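Local structure of lipoprotein (Burkholderia cenocepacia, 4QHQ) at residues S81-S87 / D167-T173; N112-L117 / E191-Y197. The protein binds methionine and is probably the substrate-binding lipoprotein that delivers it to an ABC transporter for uptake. All coordinates share one frame. Residue numbers count along the deposited sequence, not the author numbering.

Contact 1: residues S81-S87 / D167-T173. With MET (methionine), chain B.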
ATOM      1  N   SER A  81      -3.406  -2.962  -5.470  1.00  8.25           N
ATOM      2  CA  SER A  81      -3.931  -1.647  -5.794  1.00 10.21           C
ATOM      3  C   SER A  81      -2.839  -0.811  -6.439  1.00 10.02           C
ATOM      4  O   SER A  81      -2.075  -0.146  -5.734  1.00 11.48           O
ATOM      5  CB  SER A  81      -4.468  -0.956  -4.541  1.00 10.61           C
ATOM      6  OG  SER A  81      -3.460  -0.833  -3.559  1.00 10.76           O
ATOM      7  N   PRO A  82      -2.768  -0.848  -7.771  1.00 10.36           N
ATOM      8  CA  PRO A  82      -1.745  -0.106  -8.525  1.00 10.22           C
ATOM      9  C   PRO A  82      -1.619   1.345  -8.070  1.00 12.85           C
ATOM     10  O   PRO A  82      -2.612   2.064  -7.956  1.00 10.99           O
ATOM     11  CB  PRO A  82      -2.263  -0.184  -9.960  1.00 12.99           C
ATOM     12  CG  PRO A  82      -2.963  -1.507 -10.004  1.00 16.42           C
ATOM     13  CD  PRO A  82      -3.671  -1.583  -8.669  1.00 10.02           C
ATOM     14  N   ILE A  83      -0.393   1.754  -7.789  1.00  9.55           N
ATOM     15  CA  ILE A  83      -0.158   3.085  -7.268  1.00  8.95           C
ATOM     16  C   ILE A  83      -0.232   4.099  -8.406  1.00 10.40           C
ATOM     17  O   ILE A  83       0.193   3.834  -9.540  1.00 11.87           O
ATOM     18  CB  ILE A  83       1.176   3.151  -6.492  1.00 10.37           C
ATOM     19  CG1 ILE A  83       1.239   4.400  -5.608  1.00 11.70           C
ATOM     20  CG2 ILE A  83       2.375   3.010  -7.389  1.00 11.88           C
ATOM     21  CD1 ILE A  83       2.303   4.310  -4.512  1.00 12.83           C
ATOM     22  N   GLY A  84      -0.801   5.251  -8.097  1.00  9.33           N
ATOM     23  CA  GLY A  84      -0.979   6.275  -9.109  1.00 12.13           C
ATOM     24  C   GLY A  84      -0.190   7.537  -8.863  1.00 10.56           C
ATOM     25  O   GLY A  84       0.292   7.795  -7.739  1.00  9.46           O
ATOM     26  N   VAL A  85      -0.070   8.323  -9.928  1.00 12.31           N
ATOM     27  CA  VAL A  85       0.470   9.672  -9.874  1.00 10.84           C
ATOM     28  C   VAL A  85      -0.713  10.621 -10.007  1.00 11.59           C
ATOM     29  O   VAL A  85      -1.558  10.457 -10.909  1.00 12.15           O
ATOM     30  CB  VAL A  85       1.432   9.925 -11.042  1.00 12.77           C
ATOM     31  CG1 VAL A  85       2.017  11.319 -10.953  1.00 15.92           C
ATOM     32  CG2 VAL A  85       2.550   8.898 -11.057  1.00 16.60           C
ATOM     33  N   TYR A  86      -0.749  11.629  -9.134  1.00 12.41           N
ATOM     34  CA  TYR A  86      -1.861  12.567  -9.055  1.00 12.16           C
ATOM     35  C   TYR A  86      -1.345  13.980  -9.189  1.00 12.40           C
ATOM     36  O   TYR A  86      -0.207  14.269  -8.840  1.00 12.54           O
ATOM     37  CB  TYR A  86      -2.621  12.424  -7.730  1.00 13.24           C
ATOM     38  CG  TYR A  86      -3.174  11.044  -7.554  1.00 12.93           C
ATOM     39  CD1 TYR A  86      -2.401  10.041  -7.004  1.00 11.65           C
ATOM     40  CD2 TYR A  86      -4.448  10.728  -8.008  1.00 13.56           C
ATOM     41  CE1 TYR A  86      -2.886   8.750  -6.879  1.00 12.57           C
ATOM     42  CE2 TYR A  86      -4.941   9.458  -7.898  1.00 13.66           C
ATOM     43  CZ  TYR A  86      -4.163   8.473  -7.318  1.00 12.35           C
ATOM     44  OH  TYR A  86      -4.666   7.202  -7.211  1.00 12.57           O
ATOM     45  N   SER A  87      -2.189  14.852  -9.724  1.00 15.23           N
ATOM     46  CA  SER A  87      -1.829  16.248  -9.892  1.00 13.44           C
ATOM     47  C   SER A  87      -3.072  17.103  -9.928  1.00 15.78           C
ATOM     48  O   SER A  87      -4.080  16.739 -10.529  1.00 19.24           O
ATOM     49  CB  SER A  87      -1.022  16.444 -11.168  1.00 13.06           C
ATOM     50  OG  SER A  87      -0.683  17.814 -11.331  1.00 14.62           O
ATOM     51  N   ASP A 167       3.700  19.724  -8.063  1.00 14.65           N
ATOM     52  CA  ASP A 167       3.198  19.557  -9.421  1.00 15.14           C
ATOM     53  C   ASP A 167       2.625  18.167  -9.683  1.00 13.88           C
ATOM     54  O   ASP A 167       1.743  18.010 -10.527  1.00 14.72           O
ATOM     55  CB  ASP A 167       4.274  19.952 -10.423  1.00 16.97           C
ATOM     56  CG  ASP A 167       4.681  21.389 -10.251  1.00 17.51           C
ATOM     57  OD1 ASP A 167       3.764  22.234 -10.202  1.00 22.98           O
ATOM     58  OD2 ASP A 167       5.890  21.668 -10.113  1.00 24.56           O
ATOM     59  N   ALA A 168       3.103  17.171  -8.940  1.00 12.93           N
ATOM     60  CA  ALA A 168       2.514  15.843  -8.969  1.00 12.03           C
ATOM     61  C   ALA A 168       2.985  15.080  -7.740  1.00 13.14           C
ATOM     62  O   ALA A 168       4.004  15.415  -7.143  1.00 12.69           O
ATOM     63  CB  ALA A 168       2.893  15.095 -10.245  1.00 16.99           C
ATOM     64  N   ALA A 169       2.239  14.050  -7.368  1.00 11.13           N
ATOM     65  CA  ALA A 169       2.642  13.189  -6.263  1.00 10.95           C
ATOM     66  C   ALA A 169       2.281  11.753  -6.568  1.00 11.46           C
ATOM     67  O   ALA A 169       1.255  11.490  -7.185  1.00 12.53           O
ATOM     68  CB  ALA A 169       1.974  13.618  -4.967  1.00 13.40           C
ATOM     69  N   VAL A 170       3.133  10.835  -6.136  1.00 10.76           N
ATOM     70  CA  VAL A 170       2.825   9.411  -6.233  1.00  9.43           C
ATOM     71  C   VAL A 170       2.236   9.008  -4.883  1.00 11.08           C
ATOM     72  O   VAL A 170       2.894   9.163  -3.845  1.00 11.94           O
ATOM     73  CB  VAL A 170       4.073   8.580  -6.540  1.00 10.58           C
ATOM     74  CG1 VAL A 170       3.692   7.094  -6.633  1.00 12.49           C
ATOM     75  CG2 VAL A 170       4.734   9.056  -7.828  1.00 15.58           C
ATOM     76  N   ILE A 171       0.993   8.532  -4.889  1.00  8.31           N
ATOM     77  CA  ILE A 171       0.240   8.336  -3.646  1.00  8.19           C
ATOM     78  C   ILE A 171      -0.358   6.943  -3.575  1.00  7.94           C
ATOM     79  O   ILE A 171      -1.031   6.504  -4.510  1.00  8.20           O
ATOM     80  CB  ILE A 171      -0.912   9.363  -3.510  1.00  9.63           C
ATOM     81  CG1 ILE A 171      -0.394  10.794  -3.692  1.00 10.88           C
ATOM     82  CG2 ILE A 171      -1.627   9.231  -2.160  1.00 11.07           C
ATOM     83  CD1 ILE A 171      -1.481  11.852  -3.529  1.00 13.27           C
ATOM     84  N   ASN A 172      -0.069   6.243  -2.481  1.00  9.50           N
ATOM     85  CA  ASN A 172      -0.671   4.930  -2.221  1.00  6.58           C
ATOM     86  C   ASN A 172      -2.185   4.978  -2.300  1.00  7.23           C
ATOM     87  O   ASN A 172      -2.825   5.901  -1.815  1.00  8.88           O
ATOM     88  CB  ASN A 172      -0.248   4.384  -0.858  1.00  9.08           C
ATOM     89  CG  ASN A 172       1.223   4.041  -0.792  1.00 10.41           C
ATOM     90  OD1 ASN A 172       1.635   2.899  -1.079  1.00 12.72           O
ATOM     91  ND2 ASN A 172       2.023   5.011  -0.402  1.00  8.20           N
ATOM     92  N   THR A 173      -2.757   3.955  -2.914  1.00 10.33           N
ATOM     93  CA  THR A 173      -4.182   3.950  -3.191  1.00 10.39           C
ATOM     94  C   THR A 173      -5.065   4.079  -1.938  1.00  8.56           C
ATOM     95  O   THR A 173      -6.073   4.769  -1.980  1.00 10.87           O
ATOM     96  CB  THR A 173      -4.542   2.746  -4.070  1.00  9.87           C
ATOM     97  OG1 THR A 173      -4.031   2.985  -5.390  1.00 12.31           O
ATOM     98  CG2 THR A 173      -6.034   2.524  -4.126  1.00 12.26           C
TER
HETATM   99  N   MET B 301      -2.344  -0.603   0.662  1.00  8.79           N
HETATM  100  CA  MET B 301      -1.019  -0.052   0.370  1.00 10.21           C
HETATM  101  C   MET B 301      -0.660  -0.254  -1.086  1.00  9.31           C
HETATM  102  O   MET B 301      -0.942  -1.318  -1.626  1.00 11.74           O
HETATM  103  CB  MET B 301       0.021  -0.718   1.278  1.00  8.69           C
HETATM  104  CG  MET B 301       1.453  -0.182   1.091  1.00 10.33           C
HETATM  105  SD  MET B 301       2.647  -1.040   2.139  1.00  8.99           S
HETATM  106  CE  MET B 301       2.139  -0.505   3.776  1.00  9.85           C
HETATM  107  OXT MET B 301      -0.112   0.646  -1.744  1.00  9.38           O
HETATM  108  O   HOH W   1      -1.096   1.952  -4.104  1.00 10.41           O
HETATM  109  O   HOH W   2      -5.227   1.789  -7.600  1.00 20.79           O
HETATM  110  O   HOH W   3      -2.968   5.456  -6.036  1.00 10.64           O
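At the centre of this antiparallel strand pair lies an aliphatic cluster. Val85 and Val170 form a non-hydrogen-bonded pair with CA atoms 4.3 Å apart, so their beta-branched side chains meet (Val85 CG2 to Val170 CG2, 3.9 Å); Ile83 CD1 reaches Val170 CG1 at 3.8 Å, and Val85 CG1 lies 3.9 Å from Ala168 CB. The cluster packs against helix 108-120, where Ala114 touches Val170. On the other face Tyr86 CD1 lies 3.9 Å from Ile171 CB. The ring leans back along its own strand, and its OH would crowd a CB at position 84, so glycine suits that place. Hydrogen bonds from Ile171 N to Gly84 O (3.0 Å), Tyr86 N to Ala169 O (2.8 Å) and Ala169 N to Tyr86 O (2.9 Å) set the register, and Ser87 OG closes one end by donating to Asp167 O (2.6 Å). Toward the ligand the direct ladder ends and water takes over, water 3 bridging Gly84 N (3.0 Å) and Ile171 O (2.7 Å) and donating to Thr173 OG1 (2.8 Å); water 1 accepts from Thr173 N (2.9 Å) and donates to Ser81 O (2.8 Å) and methionine OXT (2.9 Å). The pair belongs to the mixed five-stranded sheet of one lobe of a periplasmic-binding-protein fold, where strand ends and the loops beyond them, here with Ser81 and Asn172, line the interlobe ligand pocket.

Contact 2: residues N112-L117 / E191-Y197. With MET (methionine), chain B.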
ATOM      1  N   ASN A 112      10.803   3.321  -3.182  1.00 13.70           N
ATOM      2  CA  ASN A 112      11.351   2.559  -4.289  1.00 12.34           C
ATOM      3  C   ASN A 112      10.298   2.322  -5.365  1.00 13.16           C
ATOM      4  O   ASN A 112      10.543   2.544  -6.559  1.00 15.00           O
ATOM      5  CB  ASN A 112      11.914   1.234  -3.788  1.00 15.05           C
ATOM      6  CG  ASN A 112      12.552   0.425  -4.889  1.00 16.07           C
ATOM      7  OD1 ASN A 112      13.576   0.817  -5.438  1.00 21.07           O
ATOM      8  ND2 ASN A 112      11.956  -0.719  -5.209  1.00 18.36           N
ATOM      9  N   ARG A 113       9.119   1.914  -4.928  1.00 11.00           N
ATOM     10  CA  ARG A 113       7.999   1.671  -5.812  1.00 11.74           C
ATOM     11  C   ARG A 113       7.634   2.911  -6.629  1.00 10.98           C
ATOM     12  O   ARG A 113       7.419   2.838  -7.850  1.00 11.85           O
ATOM     13  CB  ARG A 113       6.808   1.255  -4.963  1.00 12.47           C
ATOM     14  CG  ARG A 113       5.531   0.996  -5.734  1.00 11.21           C
ATOM     15  CD  ARG A 113       4.444   0.664  -4.742  1.00  9.51           C
ATOM     16  NE  ARG A 113       3.244   0.162  -5.390  1.00 10.74           N
ATOM     17  CZ  ARG A 113       2.136  -0.158  -4.739  1.00  9.63           C
ATOM     18  NH1 ARG A 113       2.081   0.010  -3.417  1.00  8.87           N
ATOM     19  NH2 ARG A 113       1.089  -0.635  -5.397  1.00  9.88           N
ATOM     20  N   ALA A 114       7.539   4.050  -5.951  1.00 10.58           N
ATOM     21  CA  ALA A 114       7.217   5.318  -6.616  1.00 10.30           C
ATOM     22  C   ALA A 114       8.267   5.715  -7.646  1.00 14.54           C
ATOM     23  O   ALA A 114       7.926   6.168  -8.731  1.00 14.17           O
ATOM     24  CB  ALA A 114       7.059   6.419  -5.586  1.00 13.65           C
ATOM     25  N   LEU A 115       9.539   5.557  -7.294  1.00 15.04           N
ATOM     26  CA  LEU A 115      10.616   5.951  -8.190  1.00 17.97           C
ATOM     27  C   LEU A 115      10.660   5.034  -9.409  1.00 15.66           C
ATOM     28  O   LEU A 115      10.973   5.478 -10.518  1.00 19.51           O
ATOM     29  CB  LEU A 115      11.953   5.955  -7.447  1.00 17.35           C
ATOM     30  CG  LEU A 115      12.059   7.052  -6.387  1.00 14.04           C
ATOM     31  CD1 LEU A 115      13.405   7.004  -5.692  1.00 17.62           C
ATOM     32  CD2 LEU A 115      11.837   8.417  -7.022  1.00 19.79           C
ATOM     33  N   LEU A 116      10.333   3.759  -9.205  1.00 15.31           N
ATOM     34  CA  LEU A 116      10.257   2.820 -10.322  1.00 16.54           C
ATOM     35  C   LEU A 116       9.130   3.202 -11.279  1.00 17.89           C
ATOM     36  O   LEU A 116       9.300   3.132 -12.499  1.00 19.15           O
ATOM     37  CB  LEU A 116      10.055   1.389  -9.830  1.00 19.27           C
ATOM     38  CG  LEU A 116      11.242   0.735  -9.132  1.00 20.44           C
ATOM     39  CD1 LEU A 116      10.854  -0.638  -8.606  1.00 26.77           C
ATOM     40  CD2 LEU A 116      12.413   0.628 -10.082  1.00 25.75           C
ATOM     41  N   LEU A 117       7.986   3.608 -10.738  1.00 14.82           N
ATOM     42  CA  LEU A 117       6.882   4.043 -11.586  1.00 15.56           C
ATOM     43  C   LEU A 117       7.295   5.265 -12.393  1.00 17.07           C
ATOM     44  O   LEU A 117       7.052   5.332 -13.605  1.00 18.57           O
ATOM     45  CB  LEU A 117       5.640   4.365 -10.766  1.00 14.35           C
ATOM     46  CG  LEU A 117       4.446   4.870 -11.578  1.00 14.18           C
ATOM     47  CD1 LEU A 117       4.005   3.854 -12.625  1.00 18.69           C
ATOM     48  CD2 LEU A 117       3.295   5.241 -10.680  1.00 12.90           C
ATOM     49  N   GLU A 191       0.558   2.459 -12.126  1.00 11.49           N
ATOM     50  CA  GLU A 191       1.371   1.249 -12.092  1.00 12.68           C
ATOM     51  C   GLU A 191       0.611   0.077 -12.708  1.00 13.42           C
ATOM     52  O   GLU A 191      -0.626   0.047 -12.696  1.00 12.72           O
ATOM     53  CB  GLU A 191       1.662   0.949 -10.633  1.00 13.65           C
ATOM     54  CG  GLU A 191       2.585  -0.186 -10.311  1.00 15.69           C
ATOM     55  CD  GLU A 191       2.663  -0.352  -8.801  1.00 14.23           C
ATOM     56  OE1 GLU A 191       1.598  -0.584  -8.182  1.00 12.81           O
ATOM     57  OE2 GLU A 191       3.766  -0.212  -8.229  1.00 12.28           O
ATOM     58  N   SER A 192       1.351  -0.892 -13.232  1.00 13.47           N
ATOM     59  CA  SER A 192       0.746  -2.101 -13.781  1.00 15.34           C
ATOM     60  C   SER A 192       0.285  -3.049 -12.687  1.00 15.09           C
ATOM     61  O   SER A 192       0.859  -3.087 -11.604  1.00 14.72           O
ATOM     62  CB  SER A 192       1.748  -2.842 -14.655  1.00 18.86           C
ATOM     63  OG  SER A 192       1.142  -3.978 -15.254  1.00 25.63           O
ATOM     64  N   LEU A 193      -0.729  -3.847 -12.997  1.00 15.02           N
ATOM     65  CA  LEU A 193      -1.179  -4.904 -12.096  1.00 14.42           C
ATOM     66  C   LEU A 193      -0.161  -6.034 -11.955  1.00 18.04           C
ATOM     67  O   LEU A 193      -0.276  -6.865 -11.052  1.00 21.62           O
ATOM     68  CB  LEU A 193      -2.520  -5.476 -12.564  1.00 16.98           C
ATOM     69  CG  LEU A 193      -3.743  -4.621 -12.224  1.00 16.40           C
ATOM     70  CD1 LEU A 193      -4.920  -5.013 -13.100  1.00 16.06           C
ATOM     71  CD2 LEU A 193      -4.094  -4.745 -10.743  1.00 15.18           C
ATOM     72  N   THR A 194       0.817  -6.082 -12.856  1.00 15.41           N
ATOM     73  CA  THR A 194       1.863  -7.100 -12.795  1.00 17.49           C
ATOM     74  C   THR A 194       3.029  -6.566 -11.982  1.00 24.29           C
ATOM     75  O   THR A 194       4.141  -6.404 -12.490  1.00 33.26           O
ATOM     76  CB  THR A 194       2.376  -7.476 -14.187  1.00 18.64           C
ATOM     77  OG1 THR A 194       2.915  -6.308 -14.816  1.00 21.08           O
ATOM     78  CG2 THR A 194       1.249  -8.038 -15.035  1.00 21.26           C
ATOM     79  N   SER A 195       2.752  -6.260 -10.723  1.00 16.65           N
ATOM     80  CA  SER A 195       3.745  -5.731  -9.801  1.00 14.35           C
ATOM     81  C   SER A 195       3.824  -6.670  -8.600  1.00 13.18           C
ATOM     82  O   SER A 195       2.958  -7.532  -8.419  1.00 16.20           O
ATOM     83  CB  SER A 195       3.327  -4.342  -9.326  1.00 12.72           C
ATOM     84  OG  SER A 195       2.392  -4.453  -8.262  1.00 13.24           O
ATOM     85  N   PRO A 196       4.856  -6.504  -7.764  1.00 14.63           N
ATOM     86  CA  PRO A 196       4.961  -7.378  -6.588  1.00 13.05           C
ATOM     87  C   PRO A 196       4.204  -6.847  -5.370  1.00 13.52           C
ATOM     88  O   PRO A 196       4.468  -7.311  -4.267  1.00 13.75           O
ATOM     89  CB  PRO A 196       6.461  -7.378  -6.296  1.00 17.79           C
ATOM     90  CG  PRO A 196       6.920  -6.032  -6.770  1.00 17.35           C
ATOM     91  CD  PRO A 196       6.092  -5.729  -7.993  1.00 18.40           C
ATOM     92  N   TYR A 197       3.256  -5.946  -5.555  1.00  9.77           N
ATOM     93  CA  TYR A 197       2.678  -5.225  -4.421  1.00  9.68           C
ATOM     94  C   TYR A 197       1.299  -5.681  -3.925  1.00  9.19           C
ATOM     95  O   TYR A 197       0.559  -4.899  -3.310  1.00  9.36           O
ATOM     96  CB  TYR A 197       2.704  -3.708  -4.700  1.00 11.03           C
ATOM     97  CG  TYR A 197       4.105  -3.239  -4.972  1.00  9.06           C
ATOM     98  CD1 TYR A 197       5.040  -3.160  -3.951  1.00  9.92           C
ATOM     99  CD2 TYR A 197       4.510  -2.886  -6.263  1.00 10.65           C
ATOM    100  CE1 TYR A 197       6.344  -2.763  -4.196  1.00 12.41           C
ATOM    101  CE2 TYR A 197       5.812  -2.479  -6.512  1.00 13.43           C
ATOM    102  CZ  TYR A 197       6.722  -2.413  -5.479  1.00 11.93           C
ATOM    103  OH  TYR A 197       8.011  -2.012  -5.705  1.00 14.41           O
TER
HETATM  104  N   MET B 301      -2.344  -0.603   0.662  1.00  8.79           N
HETATM  105  CA  MET B 301      -1.019  -0.052   0.370  1.00 10.21           C
HETATM  106  C   MET B 301      -0.660  -0.254  -1.086  1.00  9.31           C
HETATM  107  O   MET B 301      -0.942  -1.318  -1.626  1.00 11.74           O
HETATM  108  CB  MET B 301       0.021  -0.718   1.278  1.00  8.69           C
HETATM  109  CG  MET B 301       1.453  -0.182   1.091  1.00 10.33           C
HETATM  110  SD  MET B 301       2.647  -1.040   2.139  1.00  8.99           S
HETATM  111  CE  MET B 301       2.139  -0.505   3.776  1.00  9.85           C
HETATM  112  OXT MET B 301      -0.112   0.646  -1.744  1.00  9.38           O
HETATM  113  O   HOH W   4       9.544  -1.631  -3.634  1.00 15.78           O
HETATM  114  O   HOH W   5      -0.818  -2.624  -4.080  1.00  9.47           O
HETATM  115  O   HOH W   6       6.105   0.705  -9.337  1.00 15.27           O
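A salt bridge combined with a cation-pi stack fastens helix 108-120 to the loop between strands 189-190 and 199-204, beside the bound methionine. Arg113 dominates the contact. Its extended side chain carries the guanidinium from the helix to Glu191, which it grips in a two-pronged, nearly linear arrangement: NE donates to Glu191 OE2 (2.9 Å) and NH2 to Glu191 OE1 (2.8 Å). The same planar group lies flat on the Tyr197 ring, with centres 4.3 Å apart and planes at 18°, while Arg113 CD sits 3.6 Å above the ring centroid in a CH-pi contact. With the guanidinium held by both partners, NH1 points to the ligand and donates to methionine OXT (2.8 Å). An arginine that meets the ligand carboxylate in the cleft between two lobes is a familiar device of amino-acid-binding proteins of the periplasmic-binding-protein fold, and arginine suits the place because its several N-H groups can serve Glu191 and the ligand at once. Water 6 donates to Arg113 O (2.9 Å) and Glu191 OE2 (2.7 Å), tying the carboxylate to the helix backbone as well. One turn further on, Leu117 CD1 lies against Glu191 CA at 3.7 Å, an apolar contact at the base of the glutamate. Near Tyr197 the loop bends through an ST turn, in which Ser195 OG accepts from Tyr197 N at 3.2 Å; the Tyr197 ring also meets His57 edge-to-face.

Overall arrangement
The two contacts have centres 11 Å apart and touch directly; along the chain their segments alternate. Residues 191-197 continue from strand 189-190, the edge neighbour of strand 84-86, and a probable hydrogen bond from Glu191 N to Ile83 O (3.0 Å) carries that pairing into contact 2. Glu191 OE1 also accepts from Ile83 N, so one carboxylate serves the loop of contact 1 and Arg113 of contact 2. Pro82 CG packs on Leu193 CD2 at 3.5 Å. Both contacts converge on the methionine carboxylate: contact 1 brings Ser81 OG within 3.2 Å of methionine O and water 1 to OXT, while Arg113 NH1 of contact 2 donates to OXT. Asn199, just beyond the loop, hydrogen-bonds methionine too.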